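PDB 5WLH: LbaCas13a H328A (C2c2) from Lachnospiraceae bacterium NK4A179, which binds a CRISPR RNA and, as a Cas13a enzyme, probably processes the precursor of that guide and cleaves RNA matched by it. Local coordinates for residues K49-E52 with D53-R56; L530-K533 with G534-D537; N1092-K1095 with F1096-K1100. All coordinates share one frame; numbering follows the deposited sequence.

How the contacts relate
All three contacts are local, between residues a few positions apart, and they differ mainly in what surrounds them. Contact 1 starts a helix, contact 2 closes a beta turn in a loop, and contact 3 lies within a helix against the guide RNA. They follow one another along the chain without touching: contacts 1 and 2 have centres about 68 Å apart, on opposite sides of the chain's centre, while contact 3 is about 60 Å from contact 1 and about 53 Å from contact 2, again between centres. Contact 3 meets nucleotide A38 of chain B directly. The nearest atom of contact 1 is about 9 Å from the RNA, that of contact 2 about 29 Å.

Contact 1. Residues K49-E52 with D53-R56; sequences KNDE and DRDR
With chi1 at 57°, Asn-50 tucks its CG between its own backbone N and carbonyl carbon, which turns OD1 back over the first turn of the helix to accept from the N-H of Asp-53. The bond from Asp-53 N to Asn-50 OD1 is 2.8 Å and nearly straight, the capping bond of an N-cap residue to an N-H of the first turn. Arg-54 sends its CG anti to the backbone N (chi1 -167°); its side chain, bent at chi3, lies beside that of Asp-51 and points the same way. Arg-54 NH1 reaches Asp-51 OD1 at 2.8 Å, on the anti side of the carboxylate, with the two planes 55° apart. On the other branch, Arg-54 NH2 comes to Asp-55 OD1 at 3.1 Å from above the carboxylate plane. One buried arginine thus joins two acids, whose negative charges it probably offsets. Backbone bonds such as Arg-54 N to Asn-50 O, 2.8 Å, complete the first turn. Ser-240 OG, on the helix 233-244, bonds both Arg-54 NE and Asp-55 OD1, while Lys-49 and Arg-54 rest on Leu-37; the start of helix 51-64 thus meets both strand 33-39 and helix 233-244.

Contact 2. Residues L530-K533 with G534-D537; sequences LKPK and GTMD
The carbonyl oxygen of Pro-532 is gripped twice by Thr-535, once by its hydroxyl and once by its backbone N-H. Thr-535 OG1 donates to Pro-532 O at 2.8 Å, and Thr-535 N donates to the same oxygen at 3.0 Å. Both donors come from one face of the carbonyl plane, the hydroxyl tilted 28° from it and the amide farther above. The backbone bond closes a type I beta turn from Pro-532 to Thr-535, with Lys-533 and Gly-534 at its corners; the hydroxyl adds a side-chain clasp across the same four residues. A chi1 of -51° sets OG1 beside its own backbone N and opposite the carbonyl carbon, bringing both donors to the same oxygen. There OG1 also lies 3.3 Å from Pro-532 CD, over the proline ring, while Lys-531 CB packs against Thr-535 CG2 at 3.9 Å. A valine in place of Thr-535 would probably leave Pro-532 O with the backbone N-H as its sole donor from this turn, weakening the closure. Asn-548 ND2 bonds the carbonyls of Lys-533 and Thr-535, and Lys-533 NZ makes a salt bridge with Asp-590. The chemistry therefore implies a turn whose shape is probably steadied by the shared acceptor, while the carbonyls of Lys-533 and Thr-535 and the lysine ammonium link it to neighbouring segments.

Contact 3. Residues N1092-K1095 with F1096-K1100; sequences NIKK and FQEMK. With nucleotides of chain B.
Helix 1087-1103 carries an i to i+4 salt bridge on one flank and receives a guide-RNA nucleotide on another. Lys-1094, bent at chi2 (71°) and chi4 (67°), curls along the helix until NZ meets Glu-1098 OE2 at 2.9 Å, on the anti side of the carboxylate and 29° out of its plane. The same NZ also donates to Ala-1354 O, so two oxygens hold the ammonium. On another side of the helix, Phe-1096 puts the edge of its ring over the face of the adenine of A38 of chain B, with CE2 3.3 Å from its C5. Ile-1093 CD1 approaches the same base at C2, 3.7 Å away. Gln-1097, extended beyond CG, brings NE2 to the ribose O2' of A38 of chain B in a weak, bent bond of 3.2 Å. Lys-1100 reaches the phosphate side of that nucleotide, where CE lies 3.2 Å from OP1. Base, sugar and phosphate are thus each met from one helical surface, as suits a guide-binding protein. Around helix 1087-1103, Asn-1092 and Met-1099 pack on Leu-1071 of helix 1062-1075, and the Phe-1096 ring meets that of Tyr-1068 there; Lys-1094 rests on Phe-1341 and Tyr-1343 of the strand 1336-1344.

Contact 1. Residues K49-E52 with D53-R56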
ATOM      1  N   LYS A  49     -13.374 -25.392  11.250  1.00 22.42           N
ATOM      2  CA  LYS A  49     -12.977 -26.497  12.122  1.00 26.79           C
ATOM      3  C   LYS A  49     -13.642 -26.386  13.490  1.00 26.56           C
ATOM      4  O   LYS A  49     -13.606 -25.329  14.122  1.00 26.63           O
ATOM      5  CB  LYS A  49     -11.456 -26.521  12.287  1.00 20.50           C
ATOM      6  CG  LYS A  49     -10.729 -26.688  10.993  1.00 24.30           C
ATOM      7  CD  LYS A  49      -9.210 -26.754  11.211  1.00 26.48           C
ATOM      8  CE  LYS A  49      -8.500 -26.683   9.879  1.00 27.37           C
ATOM      9  NZ  LYS A  49      -8.856 -27.845   9.006  1.00 31.22           N
ATOM     10  N   ASN A  50     -14.248 -27.488  13.951  1.00 27.07           N
ATOM     11  CA  ASN A  50     -14.782 -27.532  15.305  1.00 25.85           C
ATOM     12  C   ASN A  50     -13.618 -27.622  16.287  1.00 27.85           C
ATOM     13  O   ASN A  50     -12.461 -27.737  15.889  1.00 27.04           O
ATOM     14  CB  ASN A  50     -15.767 -28.697  15.465  1.00 31.78           C
ATOM     15  CG  ASN A  50     -15.155 -30.056  15.124  1.00 34.11           C
ATOM     16  OD1 ASN A  50     -14.064 -30.393  15.590  1.00 28.20           O
ATOM     17  ND2 ASN A  50     -15.870 -30.852  14.323  1.00 33.82           N
ATOM     18  N   ASP A  51     -13.924 -27.579  17.588  1.00 24.55           N
ATOM     19  CA  ASP A  51     -12.861 -27.453  18.588  1.00 33.39           C
ATOM     20  C   ASP A  51     -11.881 -28.611  18.497  1.00 37.28           C
ATOM     21  O   ASP A  51     -10.658 -28.409  18.493  1.00 33.21           O
ATOM     22  CB  ASP A  51     -13.457 -27.378  19.992  1.00 36.14           C
ATOM     23  CG  ASP A  51     -14.126 -26.053  20.267  1.00 41.76           C
ATOM     24  OD1 ASP A  51     -13.660 -25.025  19.731  1.00 42.21           O
ATOM     25  OD2 ASP A  51     -15.126 -26.036  21.011  1.00 45.82           O
ATOM     26  N   GLU A  52     -12.405 -29.837  18.424  1.00 37.61           N
ATOM     27  CA  GLU A  52     -11.541 -31.010  18.367  1.00 39.54           C
ATOM     28  C   GLU A  52     -10.693 -31.010  17.105  1.00 36.70           C
ATOM     29  O   GLU A  52      -9.488 -31.295  17.161  1.00 33.76           O
ATOM     30  CB  GLU A  52     -12.384 -32.287  18.462  1.00 47.76           C
ATOM     31  CG  GLU A  52     -11.876 -33.460  17.636  1.00 58.95           C
ATOM     32  CD  GLU A  52     -10.799 -34.270  18.348  1.00 68.56           C
ATOM     33  OE1 GLU A  52     -10.513 -35.401  17.899  1.00 71.30           O
ATOM     34  OE2 GLU A  52     -10.237 -33.779  19.354  1.00 71.68           O
ATOM     35  N   ASP A  53     -11.292 -30.661  15.956  1.00 26.18           N
ATOM     36  CA  ASP A  53     -10.543 -30.666  14.709  1.00 24.68           C
ATOM     37  C   ASP A  53      -9.513 -29.537  14.659  1.00 27.67           C
ATOM     38  O   ASP A  53      -8.428 -29.713  14.091  1.00 32.29           O
ATOM     39  CB  ASP A  53     -11.506 -30.580  13.526  1.00 29.06           C
ATOM     40  CG  ASP A  53     -12.239 -31.887  13.295  1.00 40.07           C
ATOM     41  OD1 ASP A  53     -11.907 -32.858  14.011  1.00 39.87           O
ATOM     42  OD2 ASP A  53     -13.136 -31.948  12.424  1.00 36.36           O
ATOM     43  N   ARG A  54      -9.838 -28.375  15.226  1.00 26.26           N
ATOM     44  CA  ARG A  54      -8.839 -27.317  15.381  1.00 24.23           C
ATOM     45  C   ARG A  54      -7.662 -27.817  16.208  1.00 29.23           C
ATOM     46  O   ARG A  54      -6.500 -27.662  15.814  1.00 29.14           O
ATOM     47  CB  ARG A  54      -9.460 -26.085  16.047  1.00 26.15           C
ATOM     48  CG  ARG A  54      -8.584 -24.818  15.982  1.00 28.24           C
ATOM     49  CD  ARG A  54      -8.965 -23.768  17.036  1.00 28.81           C
ATOM     50  NE  ARG A  54      -8.981 -24.375  18.358  1.00 31.35           N
ATOM     51  CZ  ARG A  54     -10.063 -24.547  19.100  1.00 33.11           C
ATOM     52  NH1 ARG A  54     -11.244 -24.114  18.677  1.00 29.22           N
ATOM     53  NH2 ARG A  54      -9.955 -25.152  20.271  1.00 33.80           N
ATOM     54  N   ASP A  55      -7.959 -28.415  17.364  1.00 31.31           N
ATOM     55  CA  ASP A  55      -6.922 -28.983  18.221  1.00 34.68           C
ATOM     56  C   ASP A  55      -6.082 -29.992  17.459  1.00 34.29           C
ATOM     57  O   ASP A  55      -4.850 -29.905  17.452  1.00 32.81           O
ATOM     58  CB  ASP A  55      -7.558 -29.636  19.447  1.00 36.40           C
ATOM     59  CG  ASP A  55      -8.059 -28.631  20.448  1.00 37.30           C
ATOM     60  OD1 ASP A  55      -7.779 -27.422  20.276  1.00 39.29           O
ATOM     61  OD2 ASP A  55      -8.738 -29.040  21.415  1.00 36.80           O
ATOM     62  N   ARG A  56      -6.738 -30.953  16.797  1.00 32.91           N
ATOM     63  CA  ARG A  56      -6.020 -32.010  16.095  1.00 38.48           C
ATOM     64  C   ARG A  56      -5.243 -31.461  14.913  1.00 34.56           C
ATOM     65  O   ARG A  56      -4.165 -31.970  14.582  1.00 31.14           O
ATOM     66  CB  ARG A  56      -6.996 -33.093  15.622  1.00 45.57           C
ATOM     67  CG  ARG A  56      -6.366 -34.152  14.716  1.00 55.66           C
ATOM     68  CD  ARG A  56      -7.080 -34.276  13.363  1.00 58.68           C
ATOM     69  NE  ARG A  56      -6.611 -33.305  12.369  1.00 55.42           N
ATOM     70  CZ  ARG A  56      -5.700 -33.565  11.436  1.00 51.39           C
ATOM     71  NH1 ARG A  56      -5.143 -34.771  11.366  1.00 54.40           N
ATOM     72  NH2 ARG A  56      -5.337 -32.622  10.575  1.00 44.76           N
TER

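Contact 2. Residues L530-K533 with G534-D537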
ATOM      1  N   LEU A 530     -12.930  27.240  -6.176  1.00 27.99           N
ATOM      2  CA  LEU A 530     -13.271  28.483  -6.861  1.00 29.78           C
ATOM      3  C   LEU A 530     -14.780  28.581  -7.021  1.00 32.16           C
ATOM      4  O   LEU A 530     -15.481  27.574  -7.131  1.00 31.91           O
ATOM      5  CB  LEU A 530     -12.581  28.576  -8.225  1.00 26.90           C
ATOM      6  CG  LEU A 530     -11.042  28.597  -8.235  1.00 25.00           C
ATOM      7  CD1 LEU A 530     -10.516  28.882  -9.635  1.00 33.56           C
ATOM      8  CD2 LEU A 530     -10.461  29.583  -7.218  1.00 27.43           C
ATOM      9  N   LYS A 531     -15.281  29.810  -7.009  1.00 30.67           N
ATOM     10  CA  LYS A 531     -16.708  30.074  -6.965  1.00 31.44           C
ATOM     11  C   LYS A 531     -17.228  30.509  -8.329  1.00 30.05           C
ATOM     12  O   LYS A 531     -16.471  31.024  -9.157  1.00 28.57           O
ATOM     13  CB  LYS A 531     -17.004  31.150  -5.909  1.00 30.62           C
ATOM     14  CG  LYS A 531     -16.714  30.690  -4.483  1.00 42.08           C
ATOM     15  CD  LYS A 531     -17.757  29.688  -3.998  1.00 48.90           C
ATOM     16  CE  LYS A 531     -17.289  28.940  -2.751  1.00 51.91           C
ATOM     17  NZ  LYS A 531     -16.466  27.720  -3.066  1.00 53.74           N
ATOM     18  N   PRO A 532     -18.522  30.308  -8.602  1.00 31.49           N
ATOM     19  CA  PRO A 532     -19.049  30.586  -9.943  1.00 33.87           C
ATOM     20  C   PRO A 532     -18.966  32.067 -10.299  1.00 33.83           C
ATOM     21  O   PRO A 532     -18.793  32.935  -9.440  1.00 36.43           O
ATOM     22  CB  PRO A 532     -20.510  30.122  -9.857  1.00 35.93           C
ATOM     23  CG  PRO A 532     -20.572  29.233  -8.669  1.00 39.32           C
ATOM     24  CD  PRO A 532     -19.559  29.760  -7.710  1.00 33.84           C
ATOM     25  N   LYS A 533     -19.126  32.337 -11.598  1.00 28.22           N
ATOM     26  CA  LYS A 533     -18.800  33.645 -12.163  1.00 30.72           C
ATOM     27  C   LYS A 533     -19.614  34.787 -11.560  1.00 29.07           C
ATOM     28  O   LYS A 533     -19.170  35.936 -11.622  1.00 32.59           O
ATOM     29  CB  LYS A 533     -19.002  33.622 -13.673  1.00 34.02           C
ATOM     30  CG  LYS A 533     -20.463  33.493 -14.101  1.00 34.86           C
ATOM     31  CD  LYS A 533     -20.560  33.323 -15.602  1.00 36.26           C
ATOM     32  CE  LYS A 533     -22.006  33.388 -16.086  1.00 37.76           C
ATOM     33  NZ  LYS A 533     -22.080  33.163 -17.561  1.00 42.00           N
ATOM     34  N   GLY A 534     -20.786  34.512 -11.004  1.00 31.15           N
ATOM     35  CA  GLY A 534     -21.608  35.558 -10.431  1.00 36.05           C
ATOM     36  C   GLY A 534     -21.367  35.833  -8.961  1.00 38.07           C
ATOM     37  O   GLY A 534     -22.144  36.572  -8.347  1.00 36.33           O
ATOM     38  N   THR A 535     -20.316  35.266  -8.370  1.00 33.55           N
ATOM     39  CA  THR A 535     -20.108  35.368  -6.930  1.00 33.29           C
ATOM     40  C   THR A 535     -19.444  36.694  -6.589  1.00 32.88           C
ATOM     41  O   THR A 535     -18.313  36.965  -7.018  1.00 32.27           O
ATOM     42  CB  THR A 535     -19.260  34.208  -6.411  1.00 36.49           C
ATOM     43  OG1 THR A 535     -19.815  32.970  -6.860  1.00 35.31           O
ATOM     44  CG2 THR A 535     -19.237  34.217  -4.879  1.00 39.76           C
ATOM     45  N   MET A 536     -20.144  37.513  -5.810  1.00 34.48           N
ATOM     46  CA  MET A 536     -19.670  38.829  -5.409  1.00 37.14           C
ATOM     47  C   MET A 536     -19.120  38.806  -3.984  1.00 36.75           C
ATOM     48  O   MET A 536     -19.464  37.948  -3.170  1.00 39.61           O
ATOM     49  CB  MET A 536     -20.806  39.854  -5.522  1.00 35.29           C
ATOM     50  CG  MET A 536     -21.540  39.790  -6.860  1.00 35.46           C
ATOM     51  SD  MET A 536     -20.429  40.101  -8.248  1.00 40.14           S
ATOM     52  CE  MET A 536     -20.318  41.905  -8.217  1.00 37.85           C
ATOM     53  N   ASP A 537     -18.259  39.779  -3.696  1.00 41.39           N
ATOM     54  CA  ASP A 537     -17.652  39.915  -2.377  1.00 46.06           C
ATOM     55  C   ASP A 537     -18.723  40.131  -1.314  1.00 51.94           C
ATOM     56  O   ASP A 537     -19.634  40.942  -1.490  1.00 52.44           O
ATOM     57  CB  ASP A 537     -16.661  41.084  -2.390  1.00 46.41           C
ATOM     58  CG  ASP A 537     -15.885  41.223  -1.095  1.00 49.41           C
ATOM     59  OD1 ASP A 537     -16.446  41.751  -0.115  1.00 49.48           O
ATOM     60  OD2 ASP A 537     -14.709  40.812  -1.058  1.00 52.53           O
TER

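Contact 3. Residues N1092-K1095 with F1096-K1100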
ATOM      1  N   ASN A1092      23.396  -4.124 -27.295  1.00 42.01           N
ATOM      2  CA  ASN A1092      23.130  -3.089 -28.290  1.00 41.58           C
ATOM      3  C   ASN A1092      21.635  -2.908 -28.512  1.00 37.26           C
ATOM      4  O   ASN A1092      21.167  -1.790 -28.758  1.00 34.67           O
ATOM      5  CB  ASN A1092      23.829  -3.431 -29.605  1.00 47.65           C
ATOM      6  CG  ASN A1092      25.195  -2.791 -29.715  1.00 47.65           C
ATOM      7  OD1 ASN A1092      25.475  -1.790 -29.053  1.00 44.82           O
ATOM      8  ND2 ASN A1092      26.056  -3.363 -30.551  1.00 51.27           N
ATOM      9  N   ILE A1093      20.875  -3.999 -28.455  1.00 36.77           N
ATOM     10  CA  ILE A1093      19.427  -3.893 -28.552  1.00 36.98           C
ATOM     11  C   ILE A1093      18.892  -3.047 -27.405  1.00 35.16           C
ATOM     12  O   ILE A1093      18.069  -2.147 -27.609  1.00 38.59           O
ATOM     13  CB  ILE A1093      18.786  -5.292 -28.579  1.00 41.37           C
ATOM     14  CG1 ILE A1093      19.011  -5.938 -29.946  1.00 44.52           C
ATOM     15  CG2 ILE A1093      17.298  -5.221 -28.269  1.00 38.50           C
ATOM     16  CD1 ILE A1093      18.173  -5.317 -31.048  1.00 45.37           C
ATOM     17  N   LYS A1094      19.375  -3.313 -26.186  1.00 36.38           N
ATOM     18  CA  LYS A1094      18.958  -2.527 -25.026  1.00 36.82           C
ATOM     19  C   LYS A1094      19.305  -1.057 -25.208  1.00 38.67           C
ATOM     20  O   LYS A1094      18.488  -0.178 -24.909  1.00 38.35           O
ATOM     21  CB  LYS A1094      19.604  -3.076 -23.754  1.00 38.59           C
ATOM     22  CG  LYS A1094      19.136  -2.392 -22.466  1.00 40.93           C
ATOM     23  CD  LYS A1094      17.695  -2.774 -22.148  1.00 40.16           C
ATOM     24  CE  LYS A1094      17.310  -2.382 -20.722  1.00 40.96           C
ATOM     25  NZ  LYS A1094      17.267  -0.906 -20.533  1.00 39.88           N
ATOM     26  N   LYS A1095      20.511  -0.771 -25.708  1.00 34.88           N
ATOM     27  CA  LYS A1095      20.902   0.614 -25.950  1.00 35.49           C
ATOM     28  C   LYS A1095      20.004   1.265 -26.991  1.00 34.81           C
ATOM     29  O   LYS A1095      19.622   2.432 -26.844  1.00 34.12           O
ATOM     30  CB  LYS A1095      22.368   0.684 -26.390  1.00 39.75           C
ATOM     31  CG  LYS A1095      23.372   0.482 -25.271  1.00 43.94           C
ATOM     32  CD  LYS A1095      24.802   0.624 -25.790  1.00 50.23           C
ATOM     33  CE  LYS A1095      25.825   0.432 -24.678  1.00 54.37           C
ATOM     34  NZ  LYS A1095      27.144   1.052 -25.018  1.00 58.77           N
ATOM     35  N   PHE A1096      19.652   0.534 -28.053  1.00 31.17           N
ATOM     36  CA  PHE A1096      18.750   1.116 -29.041  1.00 29.95           C
ATOM     37  C   PHE A1096      17.393   1.414 -28.425  1.00 30.06           C
ATOM     38  O   PHE A1096      16.820   2.486 -28.642  1.00 33.36           O
ATOM     39  CB  PHE A1096      18.543   0.199 -30.238  1.00 29.26           C
ATOM     40  CG  PHE A1096      17.462   0.700 -31.152  1.00 37.21           C
ATOM     41  CD1 PHE A1096      17.687   1.809 -31.944  1.00 38.44           C
ATOM     42  CD2 PHE A1096      16.205   0.118 -31.164  1.00 42.02           C
ATOM     43  CE1 PHE A1096      16.703   2.297 -32.776  1.00 42.00           C
ATOM     44  CE2 PHE A1096      15.207   0.614 -31.986  1.00 42.85           C
ATOM     45  CZ  PHE A1096      15.460   1.699 -32.798  1.00 42.92           C
ATOM     46  N   GLN A1097      16.843   0.445 -27.694  1.00 31.85           N
ATOM     47  CA  GLN A1097      15.560   0.654 -27.036  1.00 32.90           C
ATOM     48  C   GLN A1097      15.606   1.893 -26.152  1.00 31.94           C
ATOM     49  O   GLN A1097      14.677   2.713 -26.164  1.00 31.46           O
ATOM     50  CB  GLN A1097      15.195  -0.586 -26.220  1.00 35.29           C
ATOM     51  CG  GLN A1097      14.953  -1.818 -27.082  1.00 38.55           C
ATOM     52  CD  GLN A1097      14.530  -3.032 -26.282  1.00 41.89           C
ATOM     53  OE1 GLN A1097      15.138  -3.370 -25.261  1.00 47.19           O
ATOM     54  NE2 GLN A1097      13.470  -3.687 -26.731  1.00 44.33           N
ATOM     55  N   GLU A1098      16.702   2.070 -25.412  1.00 31.10           N
ATOM     56  CA  GLU A1098      16.825   3.255 -24.564  1.00 35.15           C
ATOM     57  C   GLU A1098      16.841   4.535 -25.391  1.00 33.59           C
ATOM     58  O   GLU A1098      16.233   5.538 -25.002  1.00 32.81           O
ATOM     59  CB  GLU A1098      18.078   3.163 -23.693  1.00 37.93           C
ATOM     60  CG  GLU A1098      17.996   2.100 -22.610  1.00 40.57           C
ATOM     61  CD  GLU A1098      19.353   1.764 -21.992  1.00 47.93           C
ATOM     62  OE1 GLU A1098      20.392   2.154 -22.567  1.00 50.22           O
ATOM     63  OE2 GLU A1098      19.380   1.103 -20.933  1.00 50.59           O
ATOM     64  N   MET A1099      17.533   4.529 -26.537  1.00 36.52           N
ATOM     65  CA  MET A1099      17.587   5.738 -27.353  1.00 32.84           C
ATOM     66  C   MET A1099      16.258   6.002 -28.046  1.00 30.25           C
ATOM     67  O   MET A1099      15.863   7.164 -28.219  1.00 30.58           O
ATOM     68  CB  MET A1099      18.705   5.640 -28.394  1.00 36.62           C
ATOM     69  CG  MET A1099      20.107   5.634 -27.816  1.00 39.09           C
ATOM     70  SD  MET A1099      20.420   6.960 -26.629  1.00 44.71           S
ATOM     71  CE  MET A1099      19.865   8.422 -27.499  1.00 37.78           C
ATOM     72  N   LYS A1100      15.567   4.942 -28.475  1.00 30.86           N
ATOM     73  CA  LYS A1100      14.240   5.138 -29.043  1.00 35.57           C
ATOM     74  C   LYS A1100      13.317   5.792 -28.021  1.00 35.45           C
ATOM     75  O   LYS A1100      12.576   6.725 -28.346  1.00 36.45           O
ATOM     76  CB  LYS A1100      13.670   3.803 -29.522  1.00 36.14           C
ATOM     77  CG  LYS A1100      12.385   3.925 -30.347  1.00 39.36           C
ATOM     78  CD  LYS A1100      11.938   2.557 -30.848  1.00 45.94           C
ATOM     79  CE  LYS A1100      10.703   2.667 -31.714  1.00 50.44           C
ATOM     80  NZ  LYS A1100      10.605   4.009 -32.349  1.00 56.01           N
TER
ATOM     81  P     A B  38       7.523   0.363 -31.033  1.00 40.05           P
ATOM     82  OP1   A B  38       7.746   1.821 -30.835  1.00 35.09           O
ATOM     83  OP2   A B  38       8.242  -0.304 -32.159  1.00 38.40           O
ATOM     84  O5'   A B  38       7.930  -0.468 -29.744  1.00 39.87           O
ATOM     85  C5'   A B  38       7.628  -1.855 -29.651  1.00 38.82           C
ATOM     86  C4'   A B  38       8.774  -2.636 -29.060  1.00 44.17           C
ATOM     87  O4'   A B  38       9.736  -2.955 -30.101  1.00 44.83           O
ATOM     88  C3'   A B  38       9.560  -1.916 -27.964  1.00 44.73           C
ATOM     89  O3'   A B  38      10.019  -2.872 -27.021  1.00 41.99           O
ATOM     90  C2'   A B  38      10.768  -1.376 -28.711  1.00 47.53           C
ATOM     91  O2'   A B  38      11.898  -1.153 -27.895  1.00 50.20           O
ATOM     92  C1'   A B  38      11.017  -2.497 -29.712  1.00 47.28           C
ATOM     93  N9    A B  38      11.762  -2.092 -30.904  1.00 46.17           N
ATOM     94  C8    A B  38      11.460  -1.123 -31.825  1.00 48.54           C
ATOM     95  N7    A B  38      12.355  -1.014 -32.777  1.00 49.90           N
ATOM     96  C5    A B  38      13.300  -1.982 -32.460  1.00 49.56           C
ATOM     97  C6    A B  38      14.499  -2.378 -33.076  1.00 51.40           C
ATOM     98  N6    A B  38      14.965  -1.819 -34.191  1.00 52.16           N
ATOM     99  N1    A B  38      15.211  -3.368 -32.498  1.00 50.58           N
ATOM    100  C2    A B  38      14.742  -3.928 -31.375  1.00 50.52           C
ATOM    101  N3    A B  38      13.630  -3.640 -30.702  1.00 48.29           N
ATOM    102  C4    A B  38      12.950  -2.651 -31.307  1.00 48.84           C
TER